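Local coordinates for 5' nucleotidase family protein (PDB 4Q7F) that belongs to the 5'-nucleotidase family, pairing a calcineurin-like phosphoesterase domain that holds a manganese and a magnesium ion with a C-terminal domain, at residues 187-192 / 234-239; 324-329 / 513-518. All coordinates share one frame; numbering follows the deposited sequence.

Contact 1: 187-192 / 234-239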
ATOM      1  N   ILE A 187      19.799  -2.909  11.027  1.00 34.75           N
ATOM      2  CA  ILE A 187      20.603  -3.490   9.952  1.00 34.16           C
ATOM      3  C   ILE A 187      21.488  -2.411   9.314  1.00 33.99           C
ATOM      4  O   ILE A 187      22.654  -2.662   8.990  1.00 35.26           O
ATOM      5  CB  ILE A 187      19.729  -4.211   8.916  1.00 32.12           C
ATOM      6  CG1 ILE A 187      18.994  -5.380   9.575  1.00 32.32           C
ATOM      7  CG2 ILE A 187      20.569  -4.707   7.748  1.00 32.23           C
ATOM      8  CD1 ILE A 187      19.886  -6.374  10.301  1.00 34.12           C
ATOM      9  N   LEU A 188      20.938  -1.214   9.132  1.00 32.97           N
ATOM     10  CA  LEU A 188      21.712  -0.119   8.578  1.00 33.85           C
ATOM     11  C   LEU A 188      22.882   0.183   9.502  1.00 35.70           C
ATOM     12  O   LEU A 188      24.029   0.254   9.057  1.00 35.35           O
ATOM     13  CB  LEU A 188      20.855   1.146   8.387  1.00 34.23           C
ATOM     14  CG  LEU A 188      21.608   2.384   7.868  1.00 34.52           C
ATOM     15  CD1 LEU A 188      22.274   2.102   6.534  1.00 33.82           C
ATOM     16  CD2 LEU A 188      20.648   3.554   7.741  1.00 35.19           C
ATOM     17  N   GLN A 189      22.577   0.356  10.788  1.00 36.19           N
ATOM     18  CA  GLN A 189      23.579   0.650  11.802  1.00 38.51           C
ATOM     19  C   GLN A 189      24.730  -0.347  11.792  1.00 38.98           C
ATOM     20  O   GLN A 189      25.894   0.021  11.967  1.00 39.25           O
ATOM     21  CB  GLN A 189      22.935   0.631  13.188  1.00 39.98           C
ATOM     22  CG  GLN A 189      23.911   0.960  14.308  1.00 42.97           C
ATOM     23  CD  GLN A 189      23.240   1.013  15.657  1.00 44.58           C
ATOM     24  OE1 GLN A 189      23.424   1.959  16.406  1.00 48.05           O
ATOM     25  NE2 GLN A 189      22.435   0.007  15.961  1.00 43.87           N
ATOM     26  N   GLN A 190      24.391  -1.611  11.594  1.00 38.50           N
ATOM     27  CA  GLN A 190      25.381  -2.671  11.587  1.00 40.02           C
ATOM     28  C   GLN A 190      26.213  -2.694  10.296  1.00 40.25           C
ATOM     29  O   GLN A 190      27.399  -2.976  10.344  1.00 40.60           O
ATOM     30  CB  GLN A 190      24.686  -4.005  11.853  1.00 40.24           C
ATOM     31  CG  GLN A 190      24.070  -4.049  13.254  1.00 41.66           C
ATOM     32  CD  GLN A 190      23.061  -5.163  13.440  1.00 41.36           C
ATOM     33  OE1 GLN A 190      23.043  -6.134  12.686  1.00 41.93           O
ATOM     34  NE2 GLN A 190      22.215  -5.031  14.459  1.00 41.68           N
ATOM     35  N   TYR A 191      25.596  -2.367   9.158  1.00 39.18           N
ATOM     36  CA  TYR A 191      26.300  -2.343   7.868  1.00 39.74           C
ATOM     37  C   TYR A 191      27.140  -1.094   7.574  1.00 39.19           C
ATOM     38  O   TYR A 191      28.124  -1.177   6.834  1.00 37.99           O
ATOM     39  CB  TYR A 191      25.322  -2.495   6.711  1.00 40.20           C
ATOM     40  CG  TYR A 191      25.106  -3.897   6.207  1.00 43.23           C
ATOM     41  CD1 TYR A 191      25.909  -4.412   5.189  1.00 46.71           C
ATOM     42  CD2 TYR A 191      24.077  -4.685   6.690  1.00 44.27           C
ATOM     43  CE1 TYR A 191      25.701  -5.684   4.691  1.00 49.61           C
ATOM     44  CE2 TYR A 191      23.859  -5.957   6.202  1.00 46.45           C
ATOM     45  CZ  TYR A 191      24.667  -6.447   5.202  1.00 48.82           C
ATOM     46  OH  TYR A 191      24.451  -7.710   4.717  1.00 54.43           O
ATOM     47  N   LEU A 192      26.737   0.061   8.098  1.00 38.36           N
ATOM     48  CA  LEU A 192      27.475   1.295   7.824  1.00 39.98           C
ATOM     49  C   LEU A 192      28.985   1.208   7.930  1.00 40.88           C
ATOM     50  O   LEU A 192      29.671   1.567   6.979  1.00 39.74           O
ATOM     51  CB  LEU A 192      26.970   2.475   8.639  1.00 40.88           C
ATOM     52  CG  LEU A 192      25.846   3.225   7.936  1.00 41.00           C
ATOM     53  CD1 LEU A 192      25.239   4.253   8.870  1.00 42.32           C
ATOM     54  CD2 LEU A 192      26.351   3.892   6.668  1.00 40.71           C
ATOM     55  N   GLU A 234      18.572  10.872  11.333  1.00 40.50           N
ATOM     56  CA  GLU A 234      18.991  11.514  12.565  1.00 41.98           C
ATOM     57  C   GLU A 234      20.297  10.910  13.092  1.00 42.77           C
ATOM     58  O   GLU A 234      21.174  11.633  13.548  1.00 43.82           O
ATOM     59  CB  GLU A 234      17.890  11.375  13.629  1.00 43.56           C
ATOM     60  CG  GLU A 234      18.231  11.964  14.994  1.00 46.52           C
ATOM     61  CD  GLU A 234      17.185  11.645  16.063  1.00 47.71           C
ATOM     62  OE1 GLU A 234      16.906  12.528  16.892  1.00 50.42           O
ATOM     63  OE2 GLU A 234      16.626  10.525  16.078  1.00 46.34           O
ATOM     64  N   ALA A 235      20.416   9.589  13.030  1.00 41.50           N
ATOM     65  CA  ALA A 235      21.593   8.896  13.526  1.00 42.29           C
ATOM     66  C   ALA A 235      22.728   8.787  12.518  1.00 42.53           C
ATOM     67  O   ALA A 235      23.904   8.882  12.902  1.00 42.65           O
ATOM     68  CB  ALA A 235      21.207   7.502  13.989  1.00 42.47           C
ATOM     69  N   PHE A 236      22.403   8.594  11.240  1.00 40.11           N
ATOM     70  CA  PHE A 236      23.452   8.352  10.248  1.00 40.85           C
ATOM     71  C   PHE A 236      23.567   9.298   9.044  1.00 40.39           C
ATOM     72  O   PHE A 236      24.301   8.989   8.104  1.00 39.45           O
ATOM     73  CB  PHE A 236      23.309   6.909   9.741  1.00 40.10           C
ATOM     74  CG  PHE A 236      23.177   5.913  10.838  1.00 40.86           C
ATOM     75  CD1 PHE A 236      24.227   5.704  11.729  1.00 42.87           C
ATOM     76  CD2 PHE A 236      22.006   5.189  11.004  1.00 40.39           C
ATOM     77  CE1 PHE A 236      24.103   4.792  12.768  1.00 43.82           C
ATOM     78  CE2 PHE A 236      21.881   4.272  12.035  1.00 41.07           C
ATOM     79  CZ  PHE A 236      22.927   4.076  12.923  1.00 42.01           C
ATOM     80  N   SER A 237      22.905  10.454   9.081  1.00 40.78           N
ATOM     81  CA  SER A 237      22.955  11.386   7.943  1.00 40.73           C
ATOM     82  C   SER A 237      24.359  11.653   7.385  1.00 41.41           C
ATOM     83  O   SER A 237      24.567  11.556   6.182  1.00 40.51           O
ATOM     84  CB  SER A 237      22.313  12.735   8.286  1.00 41.12           C
ATOM     85  OG  SER A 237      22.308  13.566   7.129  1.00 40.43           O
ATOM     86  N   LYS A 238      25.317  11.978   8.255  1.00 43.43           N
ATOM     87  CA  LYS A 238      26.685  12.308   7.804  1.00 45.37           C
ATOM     88  C   LYS A 238      27.371  11.234   6.952  1.00 43.59           C
ATOM     89  O   LYS A 238      28.317  11.540   6.230  1.00 43.72           O
ATOM     90  CB  LYS A 238      27.593  12.641   8.993  1.00 49.76           C
ATOM     91  CG  LYS A 238      27.903  11.462   9.908  1.00 51.83           C
ATOM     92  CD  LYS A 238      29.028  11.816  10.871  1.00 55.56           C
ATOM     93  CE  LYS A 238      29.587  10.580  11.552  1.00 56.40           C
ATOM     94  NZ  LYS A 238      30.784  10.937  12.355  1.00 61.16           N
ATOM     95  N   ASP A 239      26.906   9.992   7.044  1.00 42.00           N
ATOM     96  CA  ASP A 239      27.475   8.877   6.291  1.00 42.30           C
ATOM     97  C   ASP A 239      26.602   8.439   5.105  1.00 40.55           C
ATOM     98  O   ASP A 239      26.982   7.551   4.343  1.00 39.39           O
ATOM     99  CB  ASP A 239      27.688   7.700   7.239  1.00 44.57           C
ATOM    100  CG  ASP A 239      28.693   8.019   8.342  1.00 48.16           C
ATOM    101  OD1 ASP A 239      29.677   8.730   8.060  1.00 49.09           O
ATOM    102  OD2 ASP A 239      28.512   7.547   9.480  1.00 51.38           O
TER

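Contact 2: 324-329 / 513-518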
ATOM      1  N   LEU A 324     -28.192  -5.376 -11.228  1.00 43.11           N
ATOM      2  CA  LEU A 324     -28.984  -5.261 -10.013  1.00 44.31           C
ATOM      3  C   LEU A 324     -30.263  -4.493 -10.311  1.00 46.71           C
ATOM      4  O   LEU A 324     -30.307  -3.724 -11.261  1.00 47.06           O
ATOM      5  CB  LEU A 324     -28.187  -4.492  -8.963  1.00 43.55           C
ATOM      6  CG  LEU A 324     -26.752  -4.961  -8.734  1.00 42.74           C
ATOM      7  CD1 LEU A 324     -26.054  -4.026  -7.766  1.00 42.50           C
ATOM      8  CD2 LEU A 324     -26.708  -6.389  -8.223  1.00 44.60           C
ATOM      9  N   PRO A 325     -31.310  -4.680  -9.488  1.00 51.03           N
ATOM     10  CA  PRO A 325     -32.552  -3.940  -9.740  1.00 52.52           C
ATOM     11  C   PRO A 325     -32.541  -2.490  -9.228  1.00 54.52           C
ATOM     12  O   PRO A 325     -33.523  -1.778  -9.418  1.00 57.54           O
ATOM     13  CB  PRO A 325     -33.611  -4.769  -9.011  1.00 53.39           C
ATOM     14  CG  PRO A 325     -32.878  -5.501  -7.944  1.00 53.25           C
ATOM     15  CD  PRO A 325     -31.425  -5.593  -8.337  1.00 50.62           C
ATOM     16  N   TYR A 326     -31.446  -2.059  -8.597  1.00 54.39           N
ATOM     17  CA  TYR A 326     -31.341  -0.694  -8.077  1.00 54.16           C
ATOM     18  C   TYR A 326     -29.890  -0.219  -7.986  1.00 53.98           C
ATOM     19  O   TYR A 326     -28.950  -1.029  -7.981  1.00 52.86           O
ATOM     20  CB  TYR A 326     -31.981  -0.614  -6.697  1.00 57.74           C
ATOM     21  CG  TYR A 326     -31.471  -1.674  -5.767  1.00 59.15           C
ATOM     22  CD1 TYR A 326     -30.302  -1.486  -5.044  1.00 60.51           C
ATOM     23  CD2 TYR A 326     -32.150  -2.879  -5.620  1.00 61.98           C
ATOM     24  CE1 TYR A 326     -29.823  -2.464  -4.198  1.00 60.01           C
ATOM     25  CE2 TYR A 326     -31.679  -3.863  -4.774  1.00 62.72           C
ATOM     26  CZ  TYR A 326     -30.513  -3.647  -4.066  1.00 62.66           C
ATOM     27  OH  TYR A 326     -30.036  -4.616  -3.222  1.00 67.96           O
ATOM     28  N   ASP A 327     -29.723   1.100  -7.894  1.00 49.69           N
ATOM     29  CA  ASP A 327     -28.407   1.711  -7.812  1.00 48.39           C
ATOM     30  C   ASP A 327     -27.909   1.752  -6.364  1.00 46.57           C
ATOM     31  O   ASP A 327     -28.692   1.984  -5.434  1.00 46.10           O
ATOM     32  CB  ASP A 327     -28.446   3.139  -8.362  1.00 48.17           C
ATOM     33  CG  ASP A 327     -27.077   3.759  -8.444  1.00 47.46           C
ATOM     34  OD1 ASP A 327     -26.377   3.504  -9.438  1.00 50.24           O
ATOM     35  OD2 ASP A 327     -26.706   4.521  -7.528  1.00 45.20           O
HETATM   36  N   MSE A 328     -26.604   1.535  -6.194  1.00 40.77           N
HETATM   37  CA  MSE A 328     -25.951   1.571  -4.889  1.00 40.84           C
HETATM   38  C   MSE A 328     -24.685   2.391  -5.004  1.00 40.15           C
HETATM   39  O   MSE A 328     -23.657   2.062  -4.403  1.00 38.09           O
HETATM   40  CB  MSE A 328     -25.570   0.157  -4.460  1.00 40.85           C
HETATM   41  CG  MSE A 328     -26.747  -0.636  -3.908  1.00 41.85           C
HETATM   42 SE   MSE A 328     -26.069  -2.240  -2.987  1.00 41.76          SE
HETATM   43  CE  MSE A 328     -24.941  -3.000  -4.408  1.00 39.05           C
ATOM     44  N   THR A 329     -24.738   3.469  -5.774  1.00 38.30           N
ATOM     45  CA  THR A 329     -23.567   4.300  -5.966  1.00 38.13           C
ATOM     46  C   THR A 329     -23.283   5.130  -4.720  1.00 36.61           C
ATOM     47  O   THR A 329     -24.181   5.475  -3.974  1.00 35.23           O
ATOM     48  CB  THR A 329     -23.733   5.232  -7.190  1.00 40.34           C
ATOM     49  OG1 THR A 329     -23.769   4.442  -8.386  1.00 42.39           O
ATOM     50  CG2 THR A 329     -22.578   6.205  -7.304  1.00 41.07           C
ATOM     51  N   ASN A 513     -30.220 -13.122  -6.954  1.00 67.85           N
ATOM     52  CA  ASN A 513     -30.785 -12.344  -8.066  1.00 74.94           C
ATOM     53  C   ASN A 513     -31.689 -11.169  -7.655  1.00 77.41           C
ATOM     54  O   ASN A 513     -31.520 -10.052  -8.154  1.00 79.48           O
ATOM     55  CB  ASN A 513     -31.557 -13.284  -9.007  1.00 78.04           C
ATOM     56  CG  ASN A 513     -31.973 -12.612 -10.307  1.00 83.13           C
ATOM     57  OD1 ASN A 513     -31.375 -11.623 -10.730  1.00 84.07           O
ATOM     58  ND2 ASN A 513     -32.985 -13.170 -10.959  1.00 86.93           N
ATOM     59  N   LEU A 514     -32.632 -11.421  -6.747  1.00 79.11           N
ATOM     60  CA  LEU A 514     -33.587 -10.385  -6.304  1.00 81.84           C
ATOM     61  C   LEU A 514     -32.958  -9.274  -5.455  1.00 77.93           C
ATOM     62  O   LEU A 514     -33.523  -8.187  -5.334  1.00 78.73           O
ATOM     63  CB  LEU A 514     -34.790 -11.011  -5.578  1.00 85.17           C
ATOM     64  CG  LEU A 514     -35.844 -11.710  -6.456  1.00 90.57           C
ATOM     65  CD1 LEU A 514     -35.261 -12.825  -7.315  1.00 89.20           C
ATOM     66  CD2 LEU A 514     -36.978 -12.245  -5.591  1.00 92.69           C
HETATM   67  N   MSE A 515     -31.802  -9.558  -4.864  1.00 73.94           N
HETATM   68  CA  MSE A 515     -31.064  -8.577  -4.065  1.00 70.11           C
HETATM   69  C   MSE A 515     -31.908  -7.902  -3.023  1.00 70.85           C
HETATM   70  O   MSE A 515     -31.954  -6.671  -2.947  1.00 71.05           O
HETATM   71  CB  MSE A 515     -30.447  -7.518  -4.984  1.00 70.42           C
HETATM   72  CG  MSE A 515     -29.367  -8.105  -5.887  1.00 69.93           C
HETATM   73 SE   MSE A 515     -27.757  -8.603  -4.843  1.00 62.55          SE
HETATM   74  CE  MSE A 515     -27.323  -6.826  -4.100  1.00 62.07           C
ATOM     75  N   ARG A 516     -32.596  -8.700  -2.216  1.00 71.37           N
ATOM     76  CA  ARG A 516     -33.392  -8.164  -1.122  1.00 69.76           C
ATOM     77  C   ARG A 516     -32.465  -8.199   0.086  1.00 61.29           C
ATOM     78  O   ARG A 516     -32.365  -9.211   0.775  1.00 61.54           O
ATOM     79  CB  ARG A 516     -34.644  -9.001  -0.900  1.00 74.22           C
ATOM     80  CG  ARG A 516     -35.516  -9.114  -2.142  1.00 80.78           C
ATOM     81  CD  ARG A 516     -36.872  -9.709  -1.811  1.00 85.91           C
ATOM     82  NE  ARG A 516     -37.602  -8.854  -0.873  1.00 90.55           N
ATOM     83  CZ  ARG A 516     -38.801  -9.132  -0.367  1.00 94.71           C
ATOM     84  NH1 ARG A 516     -39.370  -8.284   0.483  1.00 97.90           N
ATOM     85  NH2 ARG A 516     -39.431 -10.252  -0.698  1.00 97.09           N
ATOM     86  N   ILE A 517     -31.777  -7.087   0.323  1.00 54.86           N
ATOM     87  CA  ILE A 517     -30.776  -7.000   1.386  1.00 47.96           C
ATOM     88  C   ILE A 517     -31.358  -6.468   2.696  1.00 45.08           C
ATOM     89  O   ILE A 517     -31.908  -5.376   2.719  1.00 47.37           O
ATOM     90  CB  ILE A 517     -29.607  -6.073   0.961  1.00 46.13           C
ATOM     91  CG1 ILE A 517     -29.135  -6.386  -0.473  1.00 47.85           C
ATOM     92  CG2 ILE A 517     -28.456  -6.163   1.952  1.00 42.89           C
ATOM     93  CD1 ILE A 517     -28.797  -7.841  -0.724  1.00 47.37           C
ATOM     94  N   PRO A 518     -31.256  -7.246   3.788  1.00 41.75           N
ATOM     95  CA  PRO A 518     -31.764  -6.727   5.061  1.00 41.31           C
ATOM     96  C   PRO A 518     -30.850  -5.638   5.614  1.00 37.85           C
ATOM     97  O   PRO A 518     -29.673  -5.564   5.230  1.00 34.33           O
ATOM     98  CB  PRO A 518     -31.766  -7.952   5.980  1.00 41.65           C
ATOM     99  CG  PRO A 518     -30.853  -8.924   5.359  1.00 40.03           C
ATOM    100  CD  PRO A 518     -30.906  -8.672   3.876  1.00 40.97           C
TER

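Contact 1: 187-192 / 234-239
Phe236 of segment 234-239 packs its ring against Leu192, Gln189 and Leu188 of helix 184-198. Leu192 makes the closest approach. Leu192 CD1 lies 3.3 Å from Phe236 CG and also touches CB and CD1 of Phe236, so this methyl sits at the root of the ring, where the packing is tight. It comes in obliquely. At the far end of the ring, Gln189 CB meets Phe236 CZ at 3.5 Å. Gln189 CG stands anti to its backbone N (chi1 -179°), which brings this carbon to CZ as well. The Gln189 amide plane is turned 67° from the ring, and its contact is made mainly by the aliphatic part of the chain. Leu188 adds a looser touch, with CD2 at 3.9 Å from Phe236 CD2. Within its own segment, Ala235 CB sits 3.7 Å above the Phe236 ring plane, over the centre of one face. Phe185, one turn before Gln189, also meets the ring. Further along the chain, Leu192 CD2 rests 4.1 Å from Asp239 CB, while Asp239 OD1 forms a salt bridge with Lys196 of the same helix as Leu192. Leu188 and Leu192 also reach strand 201-207 of the six-stranded sheet, at Val204 and Ile202. The arrangement is helix-to-helix packing on a sheet, as in the layered alpha/beta fold of calcineurin-like phosphoesterases.

Contact 2: 324-329 / 513-518
Met515, a selenomethionine, fills the apolar centre between Leu324 and Pro325 in a loop-to-loop contact. Segment 324-329 belongs to the C-terminal domain of the 5'-nucleotidase family, and 513-518 is in the loop after helix 501-511. Met515 CG lies 3.9 Å from Leu324 CD2. The Met515 chain bends twice, and chi3 (-59°) turns Met515 CE back to within 3.6 Å of Tyr326 OH. Pro325 comes in at about a right angle, with its CD 4.0 Å from Met515 CB. Phe346 of helix 342-355 and Phe508 of helix 501-511 also touch Met515, so this side chain is buried among parts of several elements. Further out, Pro325 CG meets Leu514 O at 3.8 Å. Tyr326 crosses Met515 at about a right angle, its CE2 lying 3.9 Å from Met515 CB. Ile517 CG1 packs 3.4 Å from Tyr326 OH. Within 324-329, Asp327 OD2 accepts a bond from Thr329 N, an Asx turn leading into strand 328-329. The polar edge between the segments is a single hydrogen bond: Tyr326 OH donates to Met515 O at 2.8 Å. The C=O...donor angle is 134°, and the hydroxyl is tilted 27° from the carbonyl plane.

In the fold
The two contacts lie on opposite sides of the chain's centre, with their centres about 57 Å apart. They share no helix or strand. Contact 1 belongs to the phosphoesterase part and joins helix 184-198 to helix 229-236 and the 3-10 segment 237-239, from segments 42 residues apart. Contact 2 brings together segments 184 residues apart, neither of them helical. Both are partly buried, each with two touching residues buried and others at the surface. An aromatic ring among aliphatic groups carries contact 1, and the salt bridge of Asp239 goes to Lys196, outside its segments. Contact 2 adds a hydroxyl-to-carbonyl bond to its apolar packing, which ties an irregular backbone to a tyrosine.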